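Local coordinates for major capsid protein (Faustovirus, PDB 5J7O) that builds the outer protein shell of the Faustovirus particle, most likely as trimers of a double jelly-roll subunit, at residues B[229-234]-B[278-283]; B[233-238]-B[272-277]; B[341-346]-B[367-372]; B[420-425]-B[439-444]; B[446-451]-B[610-615]. All blocks are in the same frame, centred on the assembly; numbering follows the deposited sequence.

In the fold
After N-terminal helices, the first jelly roll supplies the early strands, and the chain then leaves it through a long excursion. Contacts 1 and 2 lie there: strand 232-240 runs out and strand 273-280 runs back, so contact 2, the inner of the two, nests within the loop closed by contact 1. Contact 3 follows in series, about 30 Å from contact 1 between centres, joining two strands of a second excursion. Contacts 4 and 5 lie in the second jelly roll, on the opposite side of the chain's centre from contacts 2 and 3. Contact 4 closes a short loop, bringing residues 439-444 beside strand 415-428; contact 5 then brings residues 610-615 back between that strand and strand 444-453.

Contact 1 (B[229-234]-B[278-283]); sequences EVPVEA and QVVFGA
V232 and E233 pair with V279 and Q278 at the base of a two-stranded antiparallel ribbon that rises from the first jelly roll of this capsid subunit. V232 forms a hydrogen-bonded pair with V279: V232 N donates to V279 O over 2.8 Å, and V279 N returns a nearly straight bond to V232 O, 2.9 Å long and 170° at the hydrogen. Toward residue 229 the regular bonding stops and E229 takes over. Its CG sits between the backbone N and the carbonyl carbon (chi1 63°), its CB packs against G282 CA, and the carboxylate reaches G282, whose N gives a 3.0 Å bond to E229 OE1 on its anti side, 20° out of the carboxylate plane. T285 OG1 is a second partner of the same oxygen. The other oxygen, E229 OE2, lies 3.3 Å from V280 CG2 and makes a salt bridge with R274 of the second subunit, so one carboxylate serves both the loop at G282 and the trimer interface. Residues 278-280 also pair with a strand of that subunit, carrying the sheet across the boundary. On the face with E233, the Q278 chain is bent at chi2, and NE2 lies 3.3 Å from P231 CB. On the face with V279, V232 CG2 approaches F281 CE1 at 3.7 Å, the two side chains crossing at about a right angle. A water joins V230 O (3.2 Å) to F281 N, and its oxygen sits over the centre of the F281 ring.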
# COMPACT_ATOMS: atom_id res chain seq x y z
N GLU B 229 3.95 12.97 7.87
CA GLU B 229 5.15 12.25 7.45
C GLU B 229 4.78 11.08 6.54
O GLU B 229 3.69 10.51 6.63
CB GLU B 229 5.93 11.76 8.67
CG GLU B 229 5.18 10.75 9.53
CD GLU B 229 5.89 10.46 10.84
OE1 GLU B 229 6.93 11.10 11.10
OE2 GLU B 229 5.40 9.61 11.60
N VAL B 230 5.70 10.74 5.65
CA VAL B 230 5.50 9.69 4.66
C VAL B 230 6.42 8.52 5.01
O VAL B 230 7.60 8.75 5.32
CB VAL B 230 5.79 10.19 3.23
CG1 VAL B 230 5.59 9.08 2.21
CG2 VAL B 230 4.91 11.38 2.90
N PRO B 231 5.93 7.28 5.00
CA PRO B 231 6.82 6.15 5.29
C PRO B 231 7.94 6.05 4.27
O PRO B 231 7.80 6.45 3.11
CB PRO B 231 5.88 4.93 5.20
CG PRO B 231 4.51 5.49 5.40
CD PRO B 231 4.54 6.86 4.81
N VAL B 232 9.08 5.52 4.71
CA VAL B 232 10.24 5.30 3.86
C VAL B 232 10.64 3.84 3.98
O VAL B 232 10.92 3.36 5.08
CB VAL B 232 11.41 6.23 4.22
CG1 VAL B 232 12.62 5.91 3.35
CG2 VAL B 232 11.00 7.69 4.06
N GLU B 233 10.67 3.14 2.85
CA GLU B 233 10.94 1.71 2.83
C GLU B 233 12.44 1.45 2.88
O GLU B 233 13.21 2.03 2.11
CB GLU B 233 10.34 1.09 1.57
CG GLU B 233 10.66 -0.38 1.36
CD GLU B 233 10.08 -0.91 0.07
OE1 GLU B 233 10.83 -1.03 -0.92
OE2 GLU B 233 8.86 -1.18 0.04
N ALA B 234 12.86 0.58 3.80
CA ALA B 234 14.27 0.27 4.00
C ALA B 234 14.47 -1.24 3.94
O ALA B 234 13.69 -2.01 4.52
CB ALA B 234 14.77 0.80 5.35
N GLN B 278 9.58 -0.36 7.18
CA GLN B 278 9.26 1.04 6.92
C GLN B 278 9.64 1.88 8.13
O GLN B 278 9.40 1.49 9.27
CB GLN B 278 7.78 1.21 6.60
CG GLN B 278 7.32 0.38 5.42
CD GLN B 278 6.40 1.14 4.49
OE1 GLN B 278 6.67 1.25 3.29
NE2 GLN B 278 5.31 1.67 5.03
N VAL B 279 10.24 3.04 7.86
CA VAL B 279 10.61 3.98 8.90
C VAL B 279 10.00 5.34 8.56
O VAL B 279 9.79 5.67 7.39
CB VAL B 279 12.14 4.11 9.06
CG1 VAL B 279 12.74 2.78 9.49
CG2 VAL B 279 12.77 4.59 7.76
N VAL B 280 9.69 6.10 9.60
CA VAL B 280 9.24 7.48 9.46
C VAL B 280 10.16 8.36 10.29
O VAL B 280 10.68 7.95 11.33
CB VAL B 280 7.77 7.66 9.89
CG1 VAL B 280 6.84 6.90 8.94
CG2 VAL B 280 7.57 7.18 11.32
N PHE B 281 10.39 9.58 9.80
CA PHE B 281 11.24 10.53 10.51
C PHE B 281 10.84 11.95 10.11
O PHE B 281 11.67 12.78 9.73
CB PHE B 281 12.72 10.25 10.24
CG PHE B 281 13.06 10.02 8.79
CD1 PHE B 281 12.96 8.75 8.23
CD2 PHE B 281 13.52 11.06 8.00
CE1 PHE B 281 13.28 8.54 6.90
CE2 PHE B 281 13.84 10.85 6.67
CZ PHE B 281 13.72 9.59 6.12
N GLY B 282 9.55 12.26 10.21
CA GLY B 282 9.05 13.56 9.85
C GLY B 282 8.42 14.34 10.99
O GLY B 282 8.89 14.27 12.13
N ALA B 283 7.35 15.07 10.68
CA ALA B 283 6.77 15.99 11.65
C ALA B 283 6.14 15.27 12.84
O ALA B 283 6.06 15.84 13.93
CB ALA B 283 5.73 16.89 10.97
O HOH W 1 9.71 10.64 6.86

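Contact 2 (B[233-238]-B[272-277]); sequences EAASNL and TARKLT
A234, A235 and S236 run antiparallel to T277, L276 and K275, the strand axes 4.7 Å apart and 154° from parallel, forming the outer part of a two-stranded beta ribbon that projects from the jelly-roll body. A234 N donates to T277 O at 2.7 Å, T277 N bonds back to A234 O, and S236 N bonds to K275 O. The return bond from K275 N ends on a side chain instead: it reaches S236 OG at 3.2 Å. This hydroxyl, lying between the backbone N and the carbonyl carbon (chi1 73°), donates in turn to N237 O over 2.7 Å, on a lone pair of that carbonyl, just where the strand turns a corner. On the A235 face L276 spreads its two methyls: CD1 touches E233 CD at 3.4 Å and CD2 meets A235 CB at 3.7 Å. R274 NH1 approaches the same alanine, 3.5 Å from A235 CB, while its NH2 forms a salt bridge with E229 of the third subunit and its NE bonds T285 of that chain. Residues A235, S236 and R274 to L276 also pair with a strand there. At the far end L238 CD2 rests 3.5 Å from R274 CG.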
# COMPACT_ATOMS: atom_id res chain seq x y z
N GLU B 233 10.67 3.14 2.85
CA GLU B 233 10.94 1.71 2.83
C GLU B 233 12.44 1.45 2.88
O GLU B 233 13.21 2.03 2.11
CB GLU B 233 10.34 1.09 1.57
CG GLU B 233 10.66 -0.38 1.36
CD GLU B 233 10.08 -0.91 0.07
OE1 GLU B 233 10.83 -1.03 -0.92
OE2 GLU B 233 8.86 -1.18 0.04
N ALA B 234 12.86 0.58 3.80
CA ALA B 234 14.27 0.27 4.00
C ALA B 234 14.47 -1.24 3.94
O ALA B 234 13.69 -2.01 4.52
CB ALA B 234 14.77 0.80 5.35
N ALA B 235 15.52 -1.66 3.24
CA ALA B 235 15.85 -3.06 3.08
C ALA B 235 16.99 -3.46 4.02
O ALA B 235 17.85 -2.65 4.35
CB ALA B 235 16.24 -3.37 1.63
N SER B 236 16.97 -4.72 4.43
CA SER B 236 17.93 -5.24 5.39
C SER B 236 19.02 -6.04 4.68
O SER B 236 19.07 -6.14 3.46
CB SER B 236 17.23 -6.13 6.42
OG SER B 236 16.85 -7.37 5.85
N ASN B 237 19.92 -6.60 5.49
CA ASN B 237 20.82 -7.63 4.99
C ASN B 237 20.01 -8.86 4.57
O ASN B 237 18.84 -9.02 4.93
CB ASN B 237 21.84 -8.02 6.05
CG ASN B 237 22.67 -6.85 6.53
OD1 ASN B 237 22.93 -5.91 5.78
ND2 ASN B 237 23.11 -6.90 7.78
N LEU B 238 20.65 -9.72 3.79
CA LEU B 238 20.02 -10.99 3.44
C LEU B 238 19.72 -11.78 4.70
O LEU B 238 20.60 -12.01 5.54
CB LEU B 238 20.93 -11.79 2.51
CG LEU B 238 21.25 -11.17 1.15
CD1 LEU B 238 22.26 -12.02 0.40
CD2 LEU B 238 19.98 -11.01 0.33
N THR B 272 16.68 -16.91 -1.39
CA THR B 272 17.54 -15.86 -0.86
C THR B 272 16.74 -14.57 -0.82
O THR B 272 16.30 -14.08 -1.86
CB THR B 272 18.79 -15.70 -1.72
OG1 THR B 272 19.55 -16.91 -1.70
CG2 THR B 272 19.65 -14.55 -1.19
N ALA B 273 16.56 -14.01 0.38
CA ALA B 273 15.62 -12.91 0.56
C ALA B 273 16.17 -11.84 1.50
O ALA B 273 16.99 -12.12 2.37
CB ALA B 273 14.28 -13.42 1.10
N ARG B 274 15.70 -10.62 1.29
CA ARG B 274 15.86 -9.51 2.21
C ARG B 274 14.51 -9.18 2.83
O ARG B 274 13.45 -9.46 2.26
CB ARG B 274 16.40 -8.25 1.51
CG ARG B 274 17.50 -8.48 0.50
CD ARG B 274 17.91 -7.17 -0.15
NE ARG B 274 17.08 -6.83 -1.31
CZ ARG B 274 17.00 -5.61 -1.84
NH1 ARG B 274 17.68 -4.60 -1.30
NH2 ARG B 274 16.23 -5.39 -2.90
N LYS B 275 14.55 -8.55 4.00
CA LYS B 275 13.34 -8.01 4.61
C LYS B 275 13.21 -6.53 4.25
O LYS B 275 14.20 -5.81 4.10
CB LYS B 275 13.36 -8.17 6.13
CG LYS B 275 13.31 -9.61 6.60
CD LYS B 275 13.50 -9.73 8.11
CE LYS B 275 12.27 -9.26 8.87
NZ LYS B 275 12.41 -9.52 10.34
N LEU B 276 11.96 -6.09 4.12
CA LEU B 276 11.64 -4.68 3.97
C LEU B 276 10.93 -4.21 5.23
O LEU B 276 9.94 -4.83 5.65
CB LEU B 276 10.76 -4.42 2.74
CG LEU B 276 11.26 -4.84 1.36
CD1 LEU B 276 10.31 -4.34 0.29
CD2 LEU B 276 12.67 -4.35 1.11
N THR B 277 11.43 -3.14 5.83
CA THR B 277 10.73 -2.46 6.90
C THR B 277 10.53 -1.00 6.51
O THR B 277 11.20 -0.48 5.62
CB THR B 277 11.49 -2.54 8.24
OG1 THR B 277 10.58 -2.29 9.32
CG2 THR B 277 12.60 -1.52 8.29

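Contact 3 (B[341-346]-B[367-372]); sequences FLQTTV and YNRYTT
T371 lies beside T345 as its non-hydrogen-bonded partner, the two side chains pointing the same way. From CB, which faces the T345 methyl, the T371 side chain splits into two branches. The methyl branch, CG2, is anti to the backbone N; it packs against T345 CG2 at 3.6 Å and comes to 4.0 Å from Q343 NE2. The hydroxyl branch, OG1, is anti to the carbonyl carbon (chi1 -60°) and lies 3.2 Å from the same T345 methyl. OG1 also accepts a nearly straight 2.8 Å bond from R369 NE (169° at the hydrogen) in the guanidinium plane, which ties down the extended arginine and fixes the rotation of its end group. R369 NH2 then lies 3.0 Å from Q343 NE2; two donors meet here, so the pair is no hydrogen bond as modelled. Y486 of the third subunit makes a cation-pi contact with R369, and T345 OG1 bonds to T154 O of the neighbouring strand. Across the sheet, T372 OG1 sits 3.3 Å from T344 CB; a water linked to L342 O and T344 OG1 also donates to T372 OG1, which has G264 O of the third subunit as its stronger partner. V346 N bonds Y370 O at 2.8 Å, and V346 O accepts from Y370 N while lying near the plane of the tyrosine ring, at its edge. Reciprocal bonds at T344/T372 and V346/Y370 on either side of the T345/T371 pair are the signature of antiparallel strands, here inside a mixed sheet of long excursions beyond the jelly rolls.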
# COMPACT_ATOMS: atom_id res chain seq x y z
N PHE B 341 15.20 7.33 29.30
CA PHE B 341 14.45 6.09 29.39
C PHE B 341 14.49 5.56 30.81
O PHE B 341 15.53 5.61 31.47
CB PHE B 341 15.00 5.03 28.43
CG PHE B 341 15.15 5.51 27.02
CD1 PHE B 341 14.11 5.40 26.12
CD2 PHE B 341 16.34 6.09 26.59
CE1 PHE B 341 14.25 5.85 24.82
CE2 PHE B 341 16.48 6.54 25.29
CZ PHE B 341 15.43 6.42 24.40
N LEU B 342 13.36 5.04 31.28
CA LEU B 342 13.27 4.39 32.58
C LEU B 342 13.62 2.92 32.42
O LEU B 342 12.91 2.18 31.72
CB LEU B 342 11.87 4.55 33.18
CG LEU B 342 11.63 3.79 34.49
CD1 LEU B 342 12.33 4.46 35.65
CD2 LEU B 342 10.14 3.63 34.76
N GLN B 343 14.71 2.50 33.06
CA GLN B 343 15.14 1.11 33.02
C GLN B 343 14.51 0.35 34.18
O GLN B 343 14.75 0.70 35.35
CB GLN B 343 16.66 1.01 33.07
CG GLN B 343 17.20 -0.41 33.15
CD GLN B 343 18.71 -0.46 33.11
OE1 GLN B 343 19.38 0.57 33.01
NE2 GLN B 343 19.26 -1.66 33.20
N THR B 344 13.71 -0.66 33.88
CA THR B 344 13.07 -1.51 34.88
C THR B 344 13.73 -2.88 34.83
O THR B 344 13.59 -3.61 33.85
CB THR B 344 11.57 -1.61 34.64
OG1 THR B 344 10.95 -0.34 34.88
CG2 THR B 344 10.95 -2.66 35.55
N THR B 345 14.45 -3.23 35.90
CA THR B 345 15.19 -4.48 35.97
C THR B 345 14.75 -5.30 37.17
O THR B 345 14.68 -4.78 38.29
CB THR B 345 16.70 -4.23 36.04
OG1 THR B 345 16.97 -3.27 37.07
CG2 THR B 345 17.21 -3.71 34.72
N VAL B 346 14.44 -6.57 36.94
CA VAL B 346 14.17 -7.54 37.99
C VAL B 346 15.22 -8.64 37.90
O VAL B 346 15.42 -9.22 36.82
CB VAL B 346 12.75 -8.13 37.89
CG1 VAL B 346 12.57 -9.23 38.93
CG2 VAL B 346 11.71 -7.04 38.08
N TYR B 367 20.41 -17.63 38.06
CA TYR B 367 20.24 -16.19 38.02
C TYR B 367 19.41 -15.83 36.80
O TYR B 367 19.61 -16.39 35.72
CB TYR B 367 21.59 -15.46 37.99
CG TYR B 367 21.50 -13.98 37.67
CD1 TYR B 367 21.33 -13.03 38.67
CD2 TYR B 367 21.60 -13.53 36.35
CE1 TYR B 367 21.26 -11.68 38.38
CE2 TYR B 367 21.51 -12.19 36.05
CZ TYR B 367 21.34 -11.27 37.06
OH TYR B 367 21.27 -9.93 36.76
N ASN B 368 18.49 -14.88 36.97
CA ASN B 368 17.68 -14.37 35.87
C ASN B 368 17.62 -12.86 35.96
O ASN B 368 17.52 -12.30 37.06
CB ASN B 368 16.26 -14.95 35.90
CG ASN B 368 16.22 -16.42 35.55
OD1 ASN B 368 16.59 -17.28 36.36
ND2 ASN B 368 15.75 -16.73 34.35
N ARG B 369 17.68 -12.20 34.81
CA ARG B 369 17.51 -10.75 34.72
C ARG B 369 16.43 -10.44 33.69
O ARG B 369 16.43 -11.01 32.60
CB ARG B 369 18.82 -10.05 34.35
CG ARG B 369 18.66 -8.56 34.09
CD ARG B 369 19.99 -7.86 33.91
NE ARG B 369 19.82 -6.48 33.48
CZ ARG B 369 20.79 -5.58 33.44
NH1 ARG B 369 22.02 -5.91 33.82
NH2 ARG B 369 20.54 -4.34 33.03
N TYR B 370 15.53 -9.53 34.05
CA TYR B 370 14.46 -9.08 33.17
C TYR B 370 14.54 -7.56 33.10
O TYR B 370 14.46 -6.89 34.13
CB TYR B 370 13.09 -9.52 33.67
CG TYR B 370 12.96 -11.01 33.94
CD1 TYR B 370 12.41 -11.86 33.00
CD2 TYR B 370 13.39 -11.56 35.15
CE1 TYR B 370 12.29 -13.22 33.25
CE2 TYR B 370 13.27 -12.91 35.40
CZ TYR B 370 12.72 -13.74 34.45
OH TYR B 370 12.60 -15.09 34.70
N THR B 371 14.70 -7.02 31.89
CA THR B 371 14.96 -5.59 31.71
C THR B 371 14.04 -5.02 30.65
O THR B 371 14.05 -5.48 29.50
CB THR B 371 16.43 -5.35 31.33
OG1 THR B 371 17.28 -5.84 32.37
CG2 THR B 371 16.68 -3.86 31.13
N THR B 372 13.27 -4.01 31.02
CA THR B 372 12.44 -3.24 30.10
C THR B 372 12.84 -1.77 30.16
O THR B 372 13.47 -1.31 31.11
CB THR B 372 10.94 -3.38 30.42
OG1 THR B 372 10.63 -2.63 31.60
CG2 THR B 372 10.57 -4.84 30.65
O HOH W 2 10.94 0.57 32.10

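Contact 4 (B[420-425]-B[439-444]); sequences VYREQV and QLKWPV
R422 lays its aliphatic stem against the Q439 carbonyl, CD lying 3.1 Å from Q439 O. It does so where the loop after strand 432-436 passes beside the edge strand 415-428 in the second jelly roll; by topology this is the C-D connection beside strand B. The R422 chain bends at chi2 (-66°), and the K441 side chain crosses that of R422 at about a right angle, with K441 CD 4.0 Å above one face of the guanidinium, offset toward the rim. Two positive groups come close here, R422 NH1 and K441 NZ being 3.5 Å apart, probably unfavourable, and perhaps eased by the bond from K441 NZ to S438 O. Farther along, the Q439 side chain points toward the strand, its chain bent at chi2: CB touches E423 O at 3.6 Å and CD meets Q424 CB at 3.4 Å. The two amide oxygens, Q424 OE1 and Q439 OE1, are only 2.9 Å apart and cannot bond as modelled. Other partners serve these amides, S438 N for Q424 OE1, L436 O for Q424 NE2 and Q437 OE1 for Q439 NE2. At the other end the indole of W442, with K441 CB over one face, presents its edge to V420, and CG2 of that valine lies 3.7 Å from W442 CZ3.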
# COMPACT_ATOMS: atom_id res chain seq x y z
N VAL B 420 -22.08 23.02 -0.74
CA VAL B 420 -21.69 23.71 0.48
C VAL B 420 -21.71 22.74 1.65
O VAL B 420 -22.50 21.80 1.69
CB VAL B 420 -22.62 24.91 0.76
CG1 VAL B 420 -22.28 26.07 -0.16
CG2 VAL B 420 -24.07 24.51 0.59
N TYR B 421 -20.81 22.97 2.60
CA TYR B 421 -20.76 22.16 3.81
C TYR B 421 -21.81 22.63 4.80
O TYR B 421 -22.08 23.82 4.93
CB TYR B 421 -19.37 22.24 4.45
CG TYR B 421 -18.26 21.72 3.56
CD1 TYR B 421 -17.94 20.37 3.53
CD2 TYR B 421 -17.52 22.58 2.77
CE1 TYR B 421 -16.92 19.89 2.73
CE2 TYR B 421 -16.49 22.12 1.97
CZ TYR B 421 -16.20 20.77 1.95
OH TYR B 421 -15.18 20.30 1.15
N ARG B 422 -22.40 21.67 5.51
CA ARG B 422 -23.40 21.96 6.55
C ARG B 422 -23.17 20.98 7.69
O ARG B 422 -23.51 19.80 7.58
CB ARG B 422 -24.82 21.86 5.99
CG ARG B 422 -25.37 23.19 5.54
CD ARG B 422 -25.56 24.11 6.73
NE ARG B 422 -25.96 25.47 6.37
CZ ARG B 422 -26.53 26.32 7.21
NH1 ARG B 422 -26.79 25.95 8.46
NH2 ARG B 422 -26.87 27.54 6.81
N GLU B 423 -22.61 21.48 8.79
CA GLU B 423 -22.08 20.66 9.87
C GLU B 423 -22.87 20.87 11.15
O GLU B 423 -23.32 21.99 11.44
CB GLU B 423 -20.60 20.99 10.10
CG GLU B 423 -20.07 20.67 11.49
CD GLU B 423 -18.62 21.08 11.67
OE1 GLU B 423 -17.86 21.03 10.68
OE2 GLU B 423 -18.24 21.45 12.80
N GLN B 424 -23.05 19.79 11.91
CA GLN B 424 -23.63 19.84 13.24
C GLN B 424 -22.90 18.84 14.13
O GLN B 424 -22.65 17.70 13.73
CB GLN B 424 -25.13 19.52 13.24
CG GLN B 424 -25.67 19.11 14.60
CD GLN B 424 -27.18 18.91 14.60
OE1 GLN B 424 -27.93 19.79 14.18
NE2 GLN B 424 -27.62 17.76 15.08
N VAL B 425 -22.56 19.27 15.34
CA VAL B 425 -21.89 18.43 16.33
C VAL B 425 -22.74 18.42 17.59
O VAL B 425 -22.93 19.46 18.23
CB VAL B 425 -20.47 18.93 16.64
CG1 VAL B 425 -19.80 18.01 17.64
CG2 VAL B 425 -19.65 19.01 15.36
N GLN B 439 -28.97 21.81 11.08
CA GLN B 439 -28.14 22.51 10.10
C GLN B 439 -28.65 22.34 8.68
O GLN B 439 -28.28 23.13 7.81
CB GLN B 439 -26.69 22.03 10.20
CG GLN B 439 -26.41 20.67 9.57
CD GLN B 439 -26.98 19.50 10.36
OE1 GLN B 439 -27.71 19.69 11.34
NE2 GLN B 439 -26.63 18.29 9.95
N LEU B 440 -29.49 21.34 8.42
CA LEU B 440 -29.89 21.01 7.06
C LEU B 440 -31.04 21.91 6.62
O LEU B 440 -32.12 21.89 7.22
CB LEU B 440 -30.28 19.54 6.98
CG LEU B 440 -29.17 18.59 7.42
CD1 LEU B 440 -29.53 17.14 7.15
CD2 LEU B 440 -27.88 18.96 6.72
N LYS B 441 -30.81 22.69 5.56
CA LYS B 441 -31.82 23.55 4.98
C LYS B 441 -32.07 23.31 3.50
O LYS B 441 -33.11 23.74 2.99
CB LYS B 441 -31.45 25.03 5.17
CG LYS B 441 -31.80 25.63 6.52
CD LYS B 441 -30.76 25.30 7.57
CE LYS B 441 -31.03 26.07 8.86
NZ LYS B 441 -29.96 25.84 9.87
N TRP B 442 -31.16 22.65 2.80
CA TRP B 442 -31.16 22.54 1.35
C TRP B 442 -31.06 21.08 0.95
O TRP B 442 -30.84 20.21 1.80
CB TRP B 442 -29.98 23.36 0.78
CG TRP B 442 -30.07 24.81 1.15
CD1 TRP B 442 -31.20 25.55 1.29
CD2 TRP B 442 -28.98 25.69 1.45
NE1 TRP B 442 -30.89 26.84 1.65
CE2 TRP B 442 -29.53 26.95 1.75
CE3 TRP B 442 -27.59 25.53 1.49
CZ2 TRP B 442 -28.74 28.05 2.09
CZ3 TRP B 442 -26.81 26.63 1.82
CH2 TRP B 442 -27.39 27.87 2.12
N PRO B 443 -31.24 20.77 -0.34
CA PRO B 443 -31.12 19.37 -0.77
C PRO B 443 -29.76 18.80 -0.40
O PRO B 443 -28.72 19.43 -0.60
CB PRO B 443 -31.30 19.44 -2.28
CG PRO B 443 -32.13 20.64 -2.49
CD PRO B 443 -31.69 21.63 -1.45
N VAL B 444 -29.77 17.58 0.14
CA VAL B 444 -28.57 16.93 0.65
C VAL B 444 -28.20 15.79 -0.29
O VAL B 444 -29.03 14.92 -0.58
CB VAL B 444 -28.77 16.42 2.08
CG1 VAL B 444 -27.52 15.70 2.57
CG2 VAL B 444 -29.13 17.57 3.01

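Contact 5 (B[446-451]-B[610-615]); sequences FIYLGL and ISIAKC
I447 and A613 form the close part of this contact, a non-hydrogen-bonded pair in which I447 CG1 meets A613 CB at 3.6 Å. Beside them I447 CG2, anti to its backbone N, comes 3.3 Å from S611 OG, a buried hydroxyl bonded to Q437 OE1. L449 CD1 adds a 3.4 Å contact with the I610 carbonyl oxygen. This face looks into the sandwich, where F592 and I594 of strand 592-597 cover I447, L449 and S611. The strands 444-453 and 607-620 are central neighbours in one sheet of the second jelly roll, matching the two middle strands of its BIDG sheet, and 415-428 flanks 607-620 on its other edge. Reciprocal backbone bonds join Y448 with I612 and G450 with I610, and K614 N bonds to F446 O; Y448 N reaches I612 O at 2.8 Å from above the carbonyl plane, 36° out of it. The opposite face is covered by helix 203-212, which packs on Y448, I610 and I612, while Y448 OH bonds H213. Toward the C-terminal end of 610-615 the backbone pairing loosens and K614 is partly exposed, yet its stem still packs closely on F446. Its chain bends at chi2, chi3 and chi4 and runs beside F446 in the same direction: K614 CG lies 3.5 Å from F446 CE2, and K614 CB makes an off-centre CH-pi contact, 4.3 Å from the ring centroid and 29° off its normal. F446 also stacks on F568. The same K614 CG reaches Y448 CE1 at 3.9 Å, the lysine crossing the tyrosine obliquely.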
# COMPACT_ATOMS: atom_id res chain seq x y z
N PHE B 446 -25.22 13.79 0.37
CA PHE B 446 -24.78 12.76 1.30
C PHE B 446 -24.32 13.43 2.59
O PHE B 446 -24.23 14.66 2.68
CB PHE B 446 -23.67 11.89 0.70
CG PHE B 446 -22.65 12.67 -0.08
CD1 PHE B 446 -22.78 12.82 -1.45
CD2 PHE B 446 -21.55 13.24 0.55
CE1 PHE B 446 -21.84 13.53 -2.18
CE2 PHE B 446 -20.61 13.95 -0.17
CZ PHE B 446 -20.76 14.09 -1.54
N ILE B 447 -24.03 12.61 3.59
CA ILE B 447 -23.68 13.08 4.93
C ILE B 447 -22.54 12.24 5.48
O ILE B 447 -22.63 11.01 5.51
CB ILE B 447 -24.89 13.02 5.89
CG1 ILE B 447 -26.05 13.87 5.37
CG2 ILE B 447 -24.48 13.45 7.29
CD1 ILE B 447 -27.30 13.79 6.23
N TYR B 448 -21.46 12.90 5.90
CA TYR B 448 -20.41 12.22 6.66
C TYR B 448 -20.82 12.15 8.12
O TYR B 448 -21.27 13.14 8.70
CB TYR B 448 -19.08 12.97 6.52
CG TYR B 448 -18.64 13.27 5.11
CD1 TYR B 448 -18.79 14.55 4.58
CD2 TYR B 448 -18.07 12.30 4.30
CE1 TYR B 448 -18.38 14.85 3.29
CE2 TYR B 448 -17.67 12.58 3.01
CZ TYR B 448 -17.82 13.86 2.51
OH TYR B 448 -17.42 14.15 1.23
N LEU B 449 -20.67 10.97 8.73
CA LEU B 449 -21.16 10.74 10.08
C LEU B 449 -20.07 10.12 10.94
O LEU B 449 -19.23 9.35 10.47
CB LEU B 449 -22.39 9.83 10.08
CG LEU B 449 -23.06 9.59 11.44
CD1 LEU B 449 -23.59 10.90 12.01
CD2 LEU B 449 -24.17 8.55 11.34
N GLY B 450 -20.09 10.48 12.23
CA GLY B 450 -19.18 9.90 13.19
C GLY B 450 -19.62 10.24 14.60
O GLY B 450 -20.33 11.22 14.83
N LEU B 451 -19.18 9.40 15.54
CA LEU B 451 -19.44 9.59 16.97
C LEU B 451 -18.08 9.56 17.66
O LEU B 451 -17.60 8.50 18.09
CB LEU B 451 -20.38 8.52 17.52
CG LEU B 451 -20.89 8.69 18.95
CD1 LEU B 451 -21.63 10.01 19.12
CD2 LEU B 451 -21.79 7.52 19.35
N ILE B 610 -20.92 13.81 15.09
CA ILE B 610 -20.52 14.75 14.06
C ILE B 610 -21.25 14.40 12.77
O ILE B 610 -21.13 13.27 12.27
CB ILE B 610 -19.00 14.74 13.85
CG1 ILE B 610 -18.30 15.03 15.18
CG2 ILE B 610 -18.60 15.76 12.80
CD1 ILE B 610 -16.80 14.84 15.13
N SER B 611 -22.00 15.35 12.23
CA SER B 611 -22.77 15.17 11.00
C SER B 611 -22.48 16.34 10.07
O SER B 611 -22.84 17.48 10.37
CB SER B 611 -24.26 15.06 11.29
OG SER B 611 -25.02 15.18 10.10
N ILE B 612 -21.83 16.05 8.94
CA ILE B 612 -21.42 17.07 7.98
C ILE B 612 -22.02 16.68 6.63
O ILE B 612 -21.56 15.73 5.99
CB ILE B 612 -19.90 17.19 7.88
CG1 ILE B 612 -19.31 17.55 9.25
CG2 ILE B 612 -19.51 18.23 6.84
CD1 ILE B 612 -17.81 17.56 9.28
N ALA B 613 -23.04 17.42 6.21
CA ALA B 613 -23.72 17.14 4.95
C ALA B 613 -23.20 18.03 3.84
O ALA B 613 -22.78 19.17 4.07
CB ALA B 613 -25.23 17.34 5.10
N LYS B 614 -23.22 17.49 2.62
CA LYS B 614 -22.90 18.24 1.41
C LYS B 614 -24.21 18.58 0.72
O LYS B 614 -24.89 17.70 0.18
CB LYS B 614 -21.98 17.44 0.50
CG LYS B 614 -20.58 17.24 1.06
CD LYS B 614 -19.87 18.57 1.24
CE LYS B 614 -19.66 19.26 -0.10
NZ LYS B 614 -18.86 18.42 -1.04
N CYS B 615 -24.58 19.86 0.74
CA CYS B 615 -25.85 20.32 0.21
C CYS B 615 -25.66 20.97 -1.16
O CYS B 615 -24.55 21.31 -1.56
CB CYS B 615 -26.52 21.30 1.17
SG CYS B 615 -26.86 20.62 2.81